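Local coordinates for protein anti-sigma-I factor RsgI3 (Clostridium thermocellum, PDB 6QE7) that probably restrains the sigma factor SigI3 until its extracellular sensing region, the tandem PA14 domains in this chain, binds plant cell-wall polysaccharides such as pectin, at residues Ser59-Phe64 and Gln96-Ala101; Val199-Thr204 and Gly251-Ile256; Tyr210-Val215 and Gly244-Lys249. All blocks are in the same frame, centred on the assembly; numbering follows the deposited sequence.

Contact 1. Residues Ser59-Phe64 and Gln96-Ala101; sequences SETYTF and QIYLEA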
loop_
_atom_site.group_PDB
_atom_site.type_symbol
_atom_site.label_atom_id
_atom_site.label_comp_id
_atom_site.label_asym_id
_atom_site.label_seq_id
_atom_site.Cartn_x
_atom_site.Cartn_y
_atom_site.Cartn_z
ATOM N N SER A 59 -17.167 -33.972 8.144
ATOM C CA SER A 59 -18.371 -33.101 7.931
ATOM C C SER A 59 -18.857 -32.657 9.320
ATOM O O SER A 59 -19.547 -33.445 9.980
ATOM C CB SER A 59 -19.469 -33.778 7.181
ATOM O OG SER A 59 -19.047 -34.086 5.864
ATOM N N GLU A 60 -18.447 -31.481 9.801
ATOM C CA GLU A 60 -18.691 -31.059 11.214
ATOM C C GLU A 60 -18.705 -29.531 11.355
ATOM O O GLU A 60 -18.418 -28.813 10.371
ATOM C CB GLU A 60 -17.640 -31.609 12.188
ATOM C CG GLU A 60 -17.410 -33.087 12.005
ATOM C CD GLU A 60 -16.633 -33.802 13.085
ATOM O OE1 GLU A 60 -16.062 -33.168 14.045
ATOM O OE2 GLU A 60 -16.655 -35.032 12.990
ATOM N N THR A 61 -18.996 -29.089 12.567
ATOM C CA THR A 61 -18.858 -27.687 12.986
ATOM C C THR A 61 -17.365 -27.436 13.260
ATOM O O THR A 61 -16.850 -27.732 14.401
ATOM C CB THR A 61 -19.877 -27.363 14.093
ATOM O OG1 THR A 61 -21.178 -27.487 13.486
ATOM C CG2 THR A 61 -19.694 -25.966 14.651
ATOM N N TYR A 62 -16.696 -26.777 12.318
ATOM C CA TYR A 62 -15.288 -26.391 12.573
ATOM C C TYR A 62 -15.261 -25.070 13.308
ATOM O O TYR A 62 -16.089 -24.182 13.059
ATOM C CB TYR A 62 -14.474 -26.363 11.290
ATOM C CG TYR A 62 -14.016 -27.722 10.838
ATOM C CD1 TYR A 62 -14.793 -28.497 9.986
ATOM C CD2 TYR A 62 -12.807 -28.237 11.293
ATOM C CE1 TYR A 62 -14.354 -29.741 9.567
ATOM C CE2 TYR A 62 -12.382 -29.494 10.919
ATOM C CZ TYR A 62 -13.142 -30.232 10.031
ATOM O OH TYR A 62 -12.700 -31.456 9.642
ATOM N N THR A 63 -14.321 -24.961 14.232
ATOM C CA THR A 63 -13.836 -23.690 14.801
ATOM C C THR A 63 -12.497 -23.403 14.111
ATOM O O THR A 63 -11.643 -24.316 14.102
ATOM C CB THR A 63 -13.796 -23.755 16.332
ATOM O OG1 THR A 63 -15.096 -24.147 16.783
ATOM C CG2 THR A 63 -13.341 -22.459 16.995
ATOM N N PHE A 64 -12.350 -22.235 13.465
ATOM C CA PHE A 64 -11.043 -21.641 13.068
ATOM C C PHE A 64 -10.596 -20.670 14.153
ATOM O O PHE A 64 -11.414 -19.916 14.816
ATOM C CB PHE A 64 -11.132 -20.919 11.732
ATOM C CG PHE A 64 -11.319 -21.900 10.648
ATOM C CD1 PHE A 64 -12.558 -22.482 10.448
ATOM C CD2 PHE A 64 -10.252 -22.358 9.929
ATOM C CE1 PHE A 64 -12.733 -23.417 9.449
ATOM C CE2 PHE A 64 -10.440 -23.269 8.909
ATOM C CZ PHE A 64 -11.675 -23.809 8.683
ATOM N N GLN A 96 -16.942 -20.116 14.005
ATOM C CA GLN A 96 -17.379 -21.458 13.563
ATOM C C GLN A 96 -18.055 -21.352 12.243
ATOM O O GLN A 96 -18.616 -20.291 11.936
ATOM C CB GLN A 96 -18.322 -22.142 14.571
ATOM C CG GLN A 96 -17.861 -21.983 16.020
ATOM C CD GLN A 96 -18.867 -22.561 16.996
ATOM O OE1 GLN A 96 -19.776 -23.313 16.636
ATOM N NE2 GLN A 96 -18.763 -22.172 18.250
ATOM N N ILE A 97 -18.008 -22.453 11.508
ATOM C CA ILE A 97 -18.633 -22.590 10.183
ATOM C C ILE A 97 -18.771 -24.099 9.977
ATOM O O ILE A 97 -17.898 -24.857 10.432
ATOM C CB ILE A 97 -17.755 -21.911 9.114
ATOM C CG1 ILE A 97 -18.374 -22.054 7.740
ATOM C CG2 ILE A 97 -16.353 -22.502 9.117
ATOM C CD1 ILE A 97 -17.922 -21.003 6.706
ATOM N N TYR A 98 -19.798 -24.524 9.269
ATOM C CA TYR A 98 -20.048 -25.956 9.063
ATOM C C TYR A 98 -19.418 -26.321 7.739
ATOM O O TYR A 98 -19.735 -25.667 6.734
ATOM C CB TYR A 98 -21.534 -26.313 9.117
ATOM C CG TYR A 98 -21.823 -27.771 8.877
ATOM C CD1 TYR A 98 -21.886 -28.247 7.581
ATOM C CD2 TYR A 98 -21.963 -28.679 9.911
ATOM C CE1 TYR A 98 -22.097 -29.591 7.307
ATOM C CE2 TYR A 98 -22.211 -30.029 9.652
ATOM C CZ TYR A 98 -22.246 -30.497 8.342
ATOM O OH TYR A 98 -22.509 -31.804 7.974
ATOM N N LEU A 99 -18.544 -27.345 7.747
ATOM C CA LEU A 99 -17.928 -27.840 6.487
ATOM C C LEU A 99 -18.155 -29.358 6.349
ATOM O O LEU A 99 -18.343 -30.072 7.396
ATOM C CB LEU A 99 -16.431 -27.481 6.491
ATOM C CG LEU A 99 -16.097 -26.028 6.851
ATOM C CD1 LEU A 99 -14.637 -25.933 7.197
ATOM C CD2 LEU A 99 -16.450 -25.099 5.687
ATOM N N GLU A 100 -18.020 -29.776 5.101
ATOM C CA GLU A 100 -18.166 -31.130 4.540
ATOM C C GLU A 100 -16.783 -31.762 4.231
ATOM O O GLU A 100 -16.015 -31.214 3.391
ATOM C CB GLU A 100 -18.992 -31.010 3.263
ATOM C CG GLU A 100 -20.393 -30.493 3.486
ATOM C CD GLU A 100 -21.223 -30.829 2.257
ATOM O OE1 GLU A 100 -21.366 -32.067 1.924
ATOM O OE2 GLU A 100 -21.649 -29.880 1.583
ATOM N N ALA A 101 -16.510 -32.896 4.872
ATOM C CA ALA A 101 -15.340 -33.777 4.664
ATOM C C ALA A 101 -14.967 -33.845 3.180
ATOM O O ALA A 101 -15.818 -34.134 2.359
ATOM C CB ALA A 101 -15.699 -35.136 5.212
#
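Leu99 and Phe64 both hold CG anti to their own carbonyl carbon (chi1 -49° and -69°), and this brings their side chains tip to tip across two antiparallel strands of the first PA14 domain, a β-sandwich. Leu99 CD1 comes in at the edge of the Phe64 ring, near its plane, 3.9 Å from Phe64 CE1. The same methyl also serves a second ring: Tyr62 crosses the leucine at about a right angle, with Tyr62 CD1 3.8 Å from Leu99 CD1. Ile97 adds its branch methyl, CG2, at 3.7 Å from Phe64 CE1. Beyond these groups lie Leu74, Val76, Val79 and Leu81, so this face turns inward to the sandwich, while Trp124 meets the ring of Tyr62 and the backbone N of Tyr58 bonds its hydroxyl.

The other face carries Thr61, Thr63, Gln96 and Tyr98. Here Glu60 O lies over one face of the Tyr98 ring, and Thr61 OG1 sits at the ring's edge, 3.8 Å from Tyr98 CD2. Gln96 and Thr63 run side by side, with Gln96 CG 3.6 Å from Thr63 OG1. Between the two faces, the Glu60-Leu99 and Tyr62-Ile97 pairs each exchange two backbone hydrogen bonds. Where the pairing ends, Ser59 OG accepts the N-H of Ala101 at 3.0 Å from Ala101 N, a somewhat bent bond (144°) that carries the connection past the last bridge. The chemistry is therefore two-sided: apolar groups dominate the inner face, at whose edge Glu60 sends its carboxylate to the hydroxyls of Ser126 and Ser128, while hydroxyls, an amide and a tyrosine make up a largely exposed outer one.

Contact 2. Residues Val199-Thr204 and Gly251-Ile256; sequences VGKIDT and GRQYDI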
loop_
_atom_site.group_PDB
_atom_site.type_symbol
_atom_site.label_atom_id
_atom_site.label_comp_id
_atom_site.label_asym_id
_atom_site.label_seq_id
_atom_site.Cartn_x
_atom_site.Cartn_y
_atom_site.Cartn_z
ATOM N N VAL A 199 -0.889 11.824 -10.382
ATOM C CA VAL A 199 -1.690 10.991 -9.455
ATOM C C VAL A 199 -0.864 9.788 -9.045
ATOM O O VAL A 199 -0.174 9.235 -9.915
ATOM C CB VAL A 199 -2.989 10.542 -10.142
ATOM C CG1 VAL A 199 -3.812 9.631 -9.198
ATOM C CG2 VAL A 199 -3.797 11.759 -10.520
ATOM N N GLY A 200 -1.082 9.324 -7.814
ATOM C CA GLY A 200 -0.615 8.027 -7.356
ATOM C C GLY A 200 -0.745 7.875 -5.859
ATOM O O GLY A 200 -1.783 8.231 -5.309
ATOM N N LYS A 201 0.302 7.304 -5.286
ATOM C CA LYS A 201 0.408 6.939 -3.886
ATOM C C LYS A 201 1.755 7.427 -3.399
ATOM O O LYS A 201 2.731 7.408 -4.186
ATOM C CB LYS A 201 0.372 5.420 -3.605
ATOM C CG LYS A 201 -0.739 4.608 -4.225
ATOM C CD LYS A 201 -2.061 4.809 -3.554
ATOM C CE LYS A 201 -3.179 3.963 -4.118
ATOM N NZ LYS A 201 -4.277 3.905 -3.117
ATOM N N ILE A 202 1.732 7.789 -2.119
ATOM C CA ILE A 202 2.881 8.209 -1.285
ATOM C C ILE A 202 2.866 7.456 0.065
ATOM O O ILE A 202 1.765 7.071 0.503
ATOM C CB ILE A 202 2.832 9.725 -1.149
ATOM C CG1 ILE A 202 4.164 10.252 -0.640
ATOM C CG2 ILE A 202 1.646 10.267 -0.351
ATOM C CD1 ILE A 202 4.241 11.743 -0.618
ATOM N N ASP A 203 4.050 7.110 0.601
ATOM C CA ASP A 203 4.211 6.637 1.991
ATOM C C ASP A 203 5.408 7.350 2.580
ATOM O O ASP A 203 6.185 8.032 1.870
ATOM C CB ASP A 203 4.306 5.115 2.155
ATOM C CG ASP A 203 5.444 4.453 1.413
ATOM O OD1 ASP A 203 6.404 5.159 1.033
ATOM O OD2 ASP A 203 5.277 3.253 1.066
ATOM N N THR A 204 5.403 7.341 3.873
ATOM C CA THR A 204 6.258 8.215 4.706
ATOM C C THR A 204 7.224 7.301 5.434
ATOM O O THR A 204 6.904 6.119 5.601
ATOM C CB THR A 204 5.448 9.031 5.705
ATOM O OG1 THR A 204 4.879 8.127 6.668
ATOM C CG2 THR A 204 4.350 9.825 5.038
ATOM N N GLY A 251 4.200 3.310 7.036
ATOM C CA GLY A 251 3.921 1.904 6.775
ATOM C C GLY A 251 2.698 1.721 5.920
ATOM O O GLY A 251 2.254 0.595 5.859
ATOM N N ARG A 252 2.072 2.779 5.399
ATOM C CA ARG A 252 0.901 2.629 4.505
ATOM C C ARG A 252 0.926 3.713 3.415
ATOM O O ARG A 252 1.515 4.683 3.652
ATOM C CB ARG A 252 -0.420 2.655 5.286
ATOM C CG ARG A 252 -0.597 3.831 6.236
ATOM C CD ARG A 252 -2.056 4.163 6.468
ATOM N NE ARG A 252 -2.741 4.603 5.233
ATOM C CZ ARG A 252 -4.040 4.958 5.131
ATOM N NH1 ARG A 252 -4.860 4.949 6.180
ATOM N NH2 ARG A 252 -4.528 5.304 3.953
ATOM N N GLN A 253 0.223 3.493 2.301
ATOM C CA GLN A 253 0.117 4.352 1.119
ATOM C C GLN A 253 -1.068 5.269 1.342
ATOM O O GLN A 253 -2.064 4.828 1.967
ATOM C CB GLN A 253 -0.105 3.503 -0.131
ATOM C CG GLN A 253 1.124 2.769 -0.632
ATOM C CD GLN A 253 0.750 2.147 -1.944
ATOM O OE1 GLN A 253 -0.430 1.798 -2.243
ATOM N NE2 GLN A 253 1.749 2.099 -2.775
ATOM N N TYR A 254 -0.921 6.494 0.866
ATOM C CA TYR A 254 -1.990 7.497 0.823
ATOM C C TYR A 254 -2.080 7.966 -0.620
ATOM O O TYR A 254 -1.079 7.945 -1.401
ATOM C CB TYR A 254 -1.719 8.675 1.742
ATOM C CG TYR A 254 -1.648 8.367 3.184
ATOM C CD1 TYR A 254 -0.489 7.924 3.789
ATOM C CD2 TYR A 254 -2.798 8.455 3.951
ATOM C CE1 TYR A 254 -0.465 7.670 5.154
ATOM C CE2 TYR A 254 -2.795 8.153 5.293
ATOM C CZ TYR A 254 -1.631 7.717 5.889
ATOM O OH TYR A 254 -1.635 7.425 7.218
ATOM N N ASP A 255 -3.278 8.333 -1.019
ATOM C CA ASP A 255 -3.471 8.949 -2.352
ATOM C C ASP A 255 -2.678 10.256 -2.403
ATOM O O ASP A 255 -2.596 11.057 -1.382
ATOM C CB ASP A 255 -4.960 9.153 -2.660
ATOM C CG ASP A 255 -5.700 7.853 -2.878
ATOM O OD1 ASP A 255 -5.222 7.031 -3.667
ATOM O OD2 ASP A 255 -6.675 7.648 -2.210
ATOM N N ILE A 256 -2.181 10.562 -3.605
ATOM C CA ILE A 256 -1.574 11.888 -3.831
ATOM C C ILE A 256 -2.061 12.350 -5.218
ATOM O O ILE A 256 -2.028 11.542 -6.152
ATOM C CB ILE A 256 -0.037 11.866 -3.708
ATOM C CG1 ILE A 256 0.547 13.251 -4.049
ATOM C CG2 ILE A 256 0.604 10.775 -4.569
ATOM C CD1 ILE A 256 2.034 13.457 -3.803
HETATM O O HOH W 1 -4.232 7.961 -5.961
HETATM O O HOH W 2 -3.993 3.986 -0.315
HETATM O O HOH W 3 2.922 6.268 4.945
HETATM O O HOH W 4 6.194 3.749 4.916
#
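Gly200 pairs with Ile256 and Ile202 with Tyr254 as hydrogen-bonded antiparallel partners, four backbone bonds joining strands whose axes run at 143° within the β-sandwich of the second PA14 domain. Ile256 CG2 rests against the glycine backbone, 3.4 Å from Gly200 C, and its CB meets Ile202 CG2 at 4.1 Å on the buried side.

On the other side Lys201 bends at chi2 (-75°), and the side chain crosses that of Gln253 at about a right angle, Lys201 CG lying 3.5 Å from Gln253 OE1. The lysine then runs alongside Asp255, and Lys201 NZ reaches Asp255 OD1 at 3.3 Å, a salt bridge that is weak as a hydrogen bond. A water accepts from the ammonium, and the second carboxylate oxygen of Asp255 is taken by Asn226.

Past the bridges the two chains separate, and waters bridge them: one accepts from Gly251 N and donates to Thr204 O, another accepts from Thr204 N and donates to Arg252 O. Asp203 is buried, with Asp203 CB 3.2 Å from Arg252 O and its carboxylate held by Arg18 and Asn13 of the first PA14 domain and by Asn287; Asp15 takes Gln253 N. The guanidinium of Arg252 lies over one face of the Tyr254 ring, with Tyr254 CE2 3.4 Å above the guanidinium plane, over its centre.

Contact 3. Residues Tyr210-Val215 and Gly244-Lys249; sequences YTFHTV and GKIELK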
loop_
_atom_site.group_PDB
_atom_site.type_symbol
_atom_site.label_atom_id
_atom_site.label_comp_id
_atom_site.label_asym_id
_atom_site.label_seq_id
_atom_site.Cartn_x
_atom_site.Cartn_y
_atom_site.Cartn_z
ATOM N N TYR A 210 3.069 15.783 8.745
ATOM C CA TYR A 210 3.962 16.166 7.643
ATOM C C TYR A 210 3.564 17.552 7.186
ATOM O O TYR A 210 2.352 17.955 7.307
ATOM C CB TYR A 210 3.927 15.109 6.525
ATOM C CG TYR A 210 4.921 14.003 6.724
ATOM C CD1 TYR A 210 4.752 13.028 7.709
ATOM C CD2 TYR A 210 6.067 13.965 5.983
ATOM C CE1 TYR A 210 5.723 12.069 7.955
ATOM C CE2 TYR A 210 7.012 12.985 6.179
ATOM C CZ TYR A 210 6.853 12.036 7.175
ATOM O OH TYR A 210 7.827 11.076 7.338
ATOM N N THR A 211 4.504 18.185 6.518
ATOM C CA THR A 211 4.296 19.443 5.779
ATOM C C THR A 211 4.765 19.196 4.363
ATOM O O THR A 211 5.918 18.756 4.180
ATOM C CB THR A 211 5.056 20.632 6.374
ATOM O OG1 THR A 211 4.675 20.758 7.731
ATOM C CG2 THR A 211 4.753 21.951 5.686
ATOM N N PHE A 212 3.879 19.408 3.410
ATOM C CA PHE A 212 4.268 19.382 1.977
ATOM C C PHE A 212 4.476 20.829 1.576
ATOM O O PHE A 212 3.813 21.716 2.120
ATOM C CB PHE A 212 3.260 18.630 1.107
ATOM C CG PHE A 212 3.228 17.164 1.442
ATOM C CD1 PHE A 212 2.512 16.721 2.541
ATOM C CD2 PHE A 212 3.974 16.253 0.724
ATOM C CE1 PHE A 212 2.565 15.389 2.933
ATOM C CE2 PHE A 212 3.987 14.922 1.091
ATOM C CZ PHE A 212 3.284 14.494 2.201
ATOM N N HIS A 213 5.451 21.031 0.710
ATOM C CA HIS A 213 5.929 22.350 0.254
ATOM C C HIS A 213 5.943 22.294 -1.264
ATOM O O HIS A 213 6.341 21.234 -1.790
ATOM C CB HIS A 213 7.316 22.642 0.768
ATOM C CG HIS A 213 7.543 22.420 2.212
ATOM N ND1 HIS A 213 7.571 23.459 3.119
ATOM C CD2 HIS A 213 7.859 21.282 2.899
ATOM C CE1 HIS A 213 7.861 22.976 4.318
ATOM N NE2 HIS A 213 8.074 21.633 4.191
ATOM N N THR A 214 5.379 23.316 -1.922
ATOM C CA THR A 214 5.565 23.524 -3.379
ATOM C C THR A 214 6.365 24.805 -3.575
ATOM O O THR A 214 6.189 25.805 -2.852
ATOM C CB THR A 214 4.269 23.494 -4.182
ATOM O OG1 THR A 214 3.520 24.553 -3.625
ATOM C CG2 THR A 214 3.523 22.177 -4.118
ATOM N N VAL A 215 7.275 24.688 -4.502
ATOM C CA VAL A 215 8.033 25.780 -5.149
ATOM C C VAL A 215 7.632 25.726 -6.621
ATOM O O VAL A 215 7.885 24.695 -7.286
ATOM C CB VAL A 215 9.562 25.687 -4.968
ATOM C CG1 VAL A 215 10.288 26.871 -5.665
ATOM C CG2 VAL A 215 9.923 25.673 -3.530
ATOM N N GLY A 244 1.362 23.092 3.300
ATOM C CA GLY A 244 0.149 22.612 3.969
ATOM C C GLY A 244 0.489 21.367 4.746
ATOM O O GLY A 244 1.525 20.765 4.441
ATOM N N LYS A 245 -0.306 21.040 5.753
ATOM C CA LYS A 245 0.045 20.022 6.763
ATOM C C LYS A 245 -0.912 18.868 6.680
ATOM O O LYS A 245 -2.079 19.112 6.345
ATOM C CB LYS A 245 -0.065 20.636 8.159
ATOM C CG LYS A 245 1.032 21.636 8.476
ATOM C CD LYS A 245 0.702 22.480 9.680
ATOM C CE LYS A 245 1.919 23.025 10.393
ATOM N NZ LYS A 245 2.443 24.259 9.754
ATOM N N ILE A 246 -0.456 17.659 7.006
ATOM C CA ILE A 246 -1.382 16.515 7.210
ATOM C C ILE A 246 -0.684 15.509 8.137
ATOM O O ILE A 246 0.503 15.350 7.994
ATOM C CB ILE A 246 -1.798 15.885 5.880
ATOM C CG1 ILE A 246 -2.825 14.756 6.086
ATOM C CG2 ILE A 246 -0.574 15.424 5.112
ATOM C CD1 ILE A 246 -3.662 14.439 4.872
ATOM N N GLU A 247 -1.430 14.876 9.034
ATOM C CA GLU A 247 -0.971 13.748 9.895
ATOM C C GLU A 247 -0.989 12.473 9.059
ATOM O O GLU A 247 -2.020 12.182 8.467
ATOM C CB GLU A 247 -1.864 13.635 11.140
ATOM C CG GLU A 247 -1.255 14.341 12.337
ATOM C CD GLU A 247 -2.179 14.806 13.433
ATOM O OE1 GLU A 247 -3.265 14.255 13.554
ATOM O OE2 GLU A 247 -1.770 15.696 14.205
ATOM N N LEU A 248 0.126 11.773 8.961
ATOM C CA LEU A 248 0.202 10.507 8.214
ATOM C C LEU A 248 0.876 9.453 9.078
ATOM O O LEU A 248 1.670 9.770 9.971
ATOM C CB LEU A 248 0.973 10.702 6.923
ATOM C CG LEU A 248 0.428 11.794 6.015
ATOM C CD1 LEU A 248 1.435 12.131 4.934
ATOM C CD2 LEU A 248 -0.931 11.411 5.399
ATOM N N LYS A 249 0.564 8.210 8.798
ATOM C CA LYS A 249 1.225 7.099 9.491
ATOM C C LYS A 249 2.292 6.499 8.568
ATOM O O LYS A 249 2.032 6.289 7.387
ATOM C CB LYS A 249 0.155 6.105 9.921
ATOM C CG LYS A 249 -0.875 6.610 10.940
ATOM C CD LYS A 249 -1.883 5.491 11.282
ATOM C CE LYS A 249 -2.983 5.862 12.255
ATOM N NZ LYS A 249 -4.057 4.828 12.249
#
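Phe212 faces Ile246 and Leu248 across two antiparallel strands in one sheet of the second PA14 β-sandwich, and the fit of these three side chains sets the shape of the contact. The phenyl ring presents its edge, and two methyl bumps meet it there: Ile246 CG2 at 3.8 Å from Phe212 CE1, and Leu248 CD1 at 4.0 Å from the same atom. They arrive differently. The isoleucine slants across the phenylalanine, whereas the leucine reaches for it tip to tip. Leu248 CD1 thus settles into the notch that the Phe212 ring edge forms with Tyr210, whose CB lies 4.2 Å from it.

Directly opposite Phe212 in the register stands Gly244, with no side chain to add a bump, and the ring turns its edge instead to its diagonal neighbour Ile246; chi1 of -66°, with CG anti to the carbonyl carbon, sends it that way. From the facing sheet Ile224 of strand 219-224 packs on both Phe212 and Leu248, closing the cluster from the interior. Tyr210 angles its ring onto Trp273, and its hydroxyl is hydrogen-bonded to Tyr206 N.

The backbone beneath is regular, with two hydrogen bonds each for the Tyr210-Ile246 and Phe212-Gly244 pairs. On the outer face Thr211 and Lys245 point the same way, side by side, the lysine's stem running along the threonine hydroxyl with Lys245 CG 3.8 Å from Thr211 OG1. The other threonine branch covers one face of His213: Thr211 CG2 rests 3.4 Å above the imidazole plane, displaced toward the rim.

Overall arrangement
Contacts 1 and 3 hold comparable strand pairs in the two PA14 domains, and both set a leucine methyl at the edge of a phenylalanine, with an isoleucine beside it; their centres are 50 Å apart. Each has a more buried inner face and a more exposed outer one. Contact 2 belongs to the other sheet of the second domain, nearer the middle of the chain; seven of its twelve touching residues are buried and none is fully exposed. It relies on charge and water as well as apolar packing, and takes partners from the first domain across the domain boundary. Contacts 2 and 3 touch: Ile202 CD1 packs on Phe212 CE2 at 3.6 Å, joining the two sheets, and the Tyr254 hydroxyl bonds Lys249 N.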